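Extracellular protein 11-1 (Passalora fulva, PDB 6ZUS) probably acts as a secreted fungal effector that is recognised as an avirulence protein by plant resistance proteins, and binds zinc ions. Local coordinates at residues R18-G21 with G22-C25; S33-Q36 with Q37-W41. All coordinates share one frame; numbering follows the deposited sequence. Where two conformers were deposited one is given.

Interaction 1 comes first along the chain and interaction 2 follows it. Residues 18-25 run off the end of strand 6-20, in the four-stranded antiparallel sheet, into the loop that leads to helix 31-40. Residues 33-40 form most of that helix, and W41 follows it. The two centres lie 23 Å apart and the nearest atoms about 8 Å, so the contacts do not touch. Together they take the chain from the end of an inner strand round a turn and back as a helix packed on strands 6-20, 57-64 and 71-86. The side chain of L34 in interaction 2 is about 4 Å from a bound zinc ion; that of I19 in interaction 1 is about 9 Å from one.

Interaction 1: R18-G21 with G22-C25; sequences RIPG and GDNC
I19 carries CG1 between its backbone N and its carbonyl carbon (chi1 69°), and the chain then extends, which carries CD1 to the backbone of N24 and to C25. In D23, CG stands opposite the carbonyl carbon (chi1 -71°), which sets the carboxylate beside the P20 ring. The I19 methyl CD1 lies against the N24 peptide, 3.5 Å from C of N24. It also meets the sulfur of C25, with CD1 to SG at 4.0 Å. This second contact is apolar packing on the inner side of the bend, where both I19 and C25 are buried. The P20 ring and the D23 side chain pass each other at a slant, with CD of P20 3.9 Å from OD2 of D23. That oxygen has its polar partner elsewhere, in the hydroxyl of Y28. The backbone is closed by one hydrogen bond, from N of D23 to O of P20, 2.9 Å long. The N-H points fairly straight at the oxygen, but the donor sits above the carbonyl plane, 51° out of it. Beyond these residues, C25 is joined to C74 by a disulfide, and O of D23 takes a hydrogen bond from NZ of K72. Both partners belong to strand 71-86, so the loop is fastened to the neighbouring strand. The arrangement is a type I beta turn, P20 to D23, at the end of a strand in an antiparallel sheet.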
loop_
_atom_site.group_PDB
_atom_site.type_symbol
_atom_site.label_atom_id
_atom_site.label_comp_id
_atom_site.label_asym_id
_atom_site.label_seq_id
_atom_site.Cartn_x
_atom_site.Cartn_y
_atom_site.Cartn_z
ATOM N N ARG A 18 6.515 7.564 16.619
ATOM C CA ARG A 18 7.466 8.528 17.236
ATOM C C ARG A 18 8.535 7.724 17.977
ATOM O O ARG A 18 8.207 6.655 18.543
ATOM C CB ARG A 18 6.786 9.515 18.201
ATOM C CG ARG A 18 5.472 10.126 17.728
ATOM C CD ARG A 18 5.540 11.034 16.520
ATOM N NE ARG A 18 4.200 11.559 16.247
ATOM C CZ ARG A 18 3.638 11.682 15.032
ATOM N NH1 ARG A 18 4.297 11.341 13.941
ATOM N NH2 ARG A 18 2.400 12.146 14.922
ATOM N N ILE A 19 9.760 8.247 17.990
ATOM C CA ILE A 19 10.902 7.638 18.707
ATOM C C ILE A 19 11.594 8.731 19.506
ATOM O O ILE A 19 11.440 9.927 19.224
ATOM C CB ILE A 19 11.860 6.930 17.722
ATOM C CG1 ILE A 19 12.586 7.953 16.840
ATOM C CG2 ILE A 19 11.116 5.855 16.889
ATOM C CD1 ILE A 19 13.731 7.377 16.051
ATOM N N PRO A 20 12.394 8.350 20.522
ATOM C CA PRO A 20 13.173 9.337 21.282
ATOM C C PRO A 20 14.067 10.163 20.340
ATOM O O PRO A 20 14.643 9.569 19.381
ATOM C CB PRO A 20 14.008 8.445 22.204
ATOM C CG PRO A 20 13.188 7.221 22.395
ATOM C CD PRO A 20 12.545 6.982 21.040
ATOM N N GLY A 21 14.149 11.480 20.571
ATOM C CA GLY A 21 14.935 12.394 19.705
ATOM C C GLY A 21 16.417 12.010 19.589
ATOM O O GLY A 21 17.042 12.406 18.605
ATOM N N GLY A 22 16.983 11.310 20.573
ATOM C CA GLY A 22 18.388 10.876 20.530
ATOM C C GLY A 22 18.568 9.640 19.647
ATOM O O GLY A 22 19.722 9.248 19.364
ATOM N N ASP A 23 17.477 8.986 19.244
ATOM C CA ASP A 23 17.558 7.765 18.408
ATOM C C ASP A 23 17.415 8.121 16.916
ATOM O O ASP A 23 17.003 9.272 16.572
ATOM C CB ASP A 23 16.487 6.771 18.851
ATOM C CG ASP A 23 16.714 6.094 20.202
ATOM O OD1 ASP A 23 17.710 6.447 20.874
ATOM O OD2 ASP A 23 15.979 5.155 20.500
ATOM N N ASN A 24 17.626 7.117 16.074
ATOM C CA ASN A 24 17.450 7.212 14.600
ATOM C C ASN A 24 16.385 6.215 14.143
ATOM O O ASN A 24 16.267 5.118 14.717
ATOM C CB ASN A 24 18.782 7.013 13.874
ATOM C CG ASN A 24 19.854 8.025 14.265
ATOM O OD1 ASN A 24 21.039 7.685 14.243
ATOM N ND2 ASN A 24 19.469 9.218 14.673
ATOM N N CYS A 25 15.663 6.531 13.066
ATOM C CA CYS A 25 14.549 5.651 12.588
ATOM C C CYS A 25 15.106 4.317 12.118
ATOM O O CYS A 25 14.403 3.316 12.251
ATOM C CB CYS A 25 13.704 6.307 11.499
ATOM S SG CYS A 25 12.843 7.758 12.191
#

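Interaction 2: S33-Q36 with Q37-W41; sequences SLYQ and QFNLW
Q37 lies against the carbonyl oxygens one turn back in helix 31-40. Its CB is 3.4 Å from O of L34, and its CG is 3.7 Å from O of S33. The chain then bends at chi2 (-69°), and the amide turns away from residues 33-36. N of Q37 gives a hydrogen bond to O of S33 (3.1 Å), with the donor tilted 24° from the carbonyl plane. Q36 takes part through its carbonyl oxygen. CG of L40 and CB of N39 each lie 3.5 Å from O of Q36, which also accepts a weak bond from N of L40. Y35 meets F38 in an offset edge-to-face pair, the edge of F38 toward the face of Y35. The planes lie at 69° and the centroids are 5.6 Å apart. CE1 of Y35 comes to 3.9 Å from CD2 of F38. F38 has CG anti to its backbone N, which brings the ring alongside Y35. OD1 of N39 reaches the edge of the Y35 ring, 4.0 Å from CD1. The hydroxyl of Y35 is hydrogen-bonded to N of A56. F38 also packs on V78 and A80 of strand 71-86. The whole is a short alpha-helix laid against an antiparallel sheet.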
loop_
_atom_site.group_PDB
_atom_site.type_symbol
_atom_site.label_atom_id
_atom_site.label_comp_id
_atom_site.label_asym_id
_atom_site.label_seq_id
_atom_site.Cartn_x
_atom_site.Cartn_y
_atom_site.Cartn_z
ATOM N N SER A 33 12.846 -5.878 7.128
ATOM C CA SER A 33 11.567 -5.904 7.876
ATOM C C SER A 33 10.443 -5.403 6.957
ATOM O O SER A 33 9.356 -6.002 6.997
ATOM C CB SER A 33 11.646 -5.056 9.138
ATOM O OG SER A 33 11.772 -3.648 8.822
ATOM N N LEU A 34 10.716 -4.385 6.153
ATOM C CA LEU A 34 9.678 -3.777 5.267
ATOM C C LEU A 34 9.409 -4.731 4.096
ATOM O O LEU A 34 8.248 -4.952 3.738
ATOM C CB LEU A 34 10.114 -2.389 4.820
ATOM C CG LEU A 34 10.084 -1.348 5.944
ATOM C CD1 LEU A 34 10.857 -0.091 5.609
ATOM C CD2 LEU A 34 8.658 -1.046 6.324
ATOM N N TYR A 35 10.450 -5.369 3.561
ATOM C CA TYR A 35 10.264 -6.393 2.494
ATOM C C TYR A 35 9.401 -7.530 3.070
ATOM O O TYR A 35 8.483 -8.041 2.361
ATOM C CB TYR A 35 11.616 -6.761 1.850
ATOM C CG TYR A 35 11.491 -6.850 0.347
ATOM C CD1 TYR A 35 10.796 -7.935 -0.222
ATOM C CD2 TYR A 35 11.945 -5.857 -0.504
ATOM C CE1 TYR A 35 10.614 -8.083 -1.595
ATOM C CE2 TYR A 35 11.739 -5.973 -1.886
ATOM C CZ TYR A 35 11.084 -7.090 -2.440
ATOM O OH TYR A 35 10.834 -7.247 -3.793
ATOM N N GLN A 36 9.548 -7.896 4.346
ATOM C CA GLN A 36 8.736 -8.982 4.933
ATOM C C GLN A 36 7.287 -8.510 5.033
ATOM O O GLN A 36 6.386 -9.345 4.916
ATOM C CB GLN A 36 9.132 -9.422 6.346
ATOM C CG GLN A 36 10.492 -10.086 6.475
ATOM C CD GLN A 36 10.801 -10.432 7.915
ATOM O OE1 GLN A 36 11.131 -9.562 8.735
ATOM N NE2 GLN A 36 10.702 -11.717 8.237
ATOM N N GLN A 37 7.067 -7.239 5.321
ATOM C CA GLN A 37 5.663 -6.710 5.324
ATOM C C GLN A 37 5.084 -6.870 3.919
ATOM O O GLN A 37 3.947 -7.362 3.791
ATOM C CB GLN A 37 5.618 -5.271 5.849
ATOM C CG GLN A 37 5.789 -5.256 7.377
ATOM C CD GLN A 37 4.646 -5.827 8.181
ATOM O OE1 GLN A 37 3.540 -6.066 7.709
ATOM N NE2 GLN A 37 4.851 -5.939 9.482
ATOM N N PHE A 38 5.838 -6.491 2.885
ATOM C CA PHE A 38 5.380 -6.671 1.490
ATOM C C PHE A 38 5.010 -8.149 1.243
ATOM O O PHE A 38 3.973 -8.458 0.632
ATOM C CB PHE A 38 6.407 -6.167 0.489
ATOM C CG PHE A 38 6.101 -6.589 -0.917
ATOM C CD1 PHE A 38 5.138 -5.924 -1.661
ATOM C CD2 PHE A 38 6.740 -7.693 -1.477
ATOM C CE1 PHE A 38 4.836 -6.329 -2.941
ATOM C CE2 PHE A 38 6.449 -8.091 -2.768
ATOM C CZ PHE A 38 5.479 -7.430 -3.484
ATOM N N ASN A 39 5.835 -9.076 1.699
ATOM C CA ASN A 39 5.588 -10.535 1.516
ATOM C C ASN A 39 4.255 -10.953 2.155
ATOM O O ASN A 39 3.681 -11.919 1.685
ATOM C CB ASN A 39 6.762 -11.360 2.042
ATOM C CG ASN A 39 8.000 -11.200 1.174
ATOM O OD1 ASN A 39 7.930 -10.728 0.027
ATOM N ND2 ASN A 39 9.136 -11.603 1.721
ATOM N N LEU A 40 3.733 -10.232 3.173
ATOM C CA LEU A 40 2.430 -10.581 3.803
ATOM C C LEU A 40 1.228 -10.044 3.025
ATOM O O LEU A 40 0.091 -10.446 3.335
ATOM C CB LEU A 40 2.417 -9.998 5.207
ATOM C CG LEU A 40 3.390 -10.668 6.174
ATOM C CD1 LEU A 40 3.435 -9.897 7.493
ATOM C CD2 LEU A 40 2.975 -12.129 6.391
ATOM N N TRP A 41 1.421 -9.110 2.097
ATOM C CA TRP A 41 0.288 -8.619 1.271
ATOM C C TRP A 41 -0.391 -9.812 0.595
ATOM O O TRP A 41 0.324 -10.741 0.147
ATOM C CB TRP A 41 0.696 -7.590 0.209
ATOM C CG TRP A 41 1.318 -6.332 0.713
ATOM C CD1 TRP A 41 1.637 -5.985 1.993
ATOM C CD2 TRP A 41 1.730 -5.247 -0.132
ATOM N NE1 TRP A 41 2.193 -4.733 2.002
ATOM C CE2 TRP A 41 2.278 -4.262 0.709
ATOM C CE3 TRP A 41 1.685 -5.018 -1.522
ATOM C CZ2 TRP A 41 2.796 -3.064 0.182
ATOM C CZ3 TRP A 41 2.146 -3.821 -2.023
ATOM C CH2 TRP A 41 2.697 -2.855 -1.179
#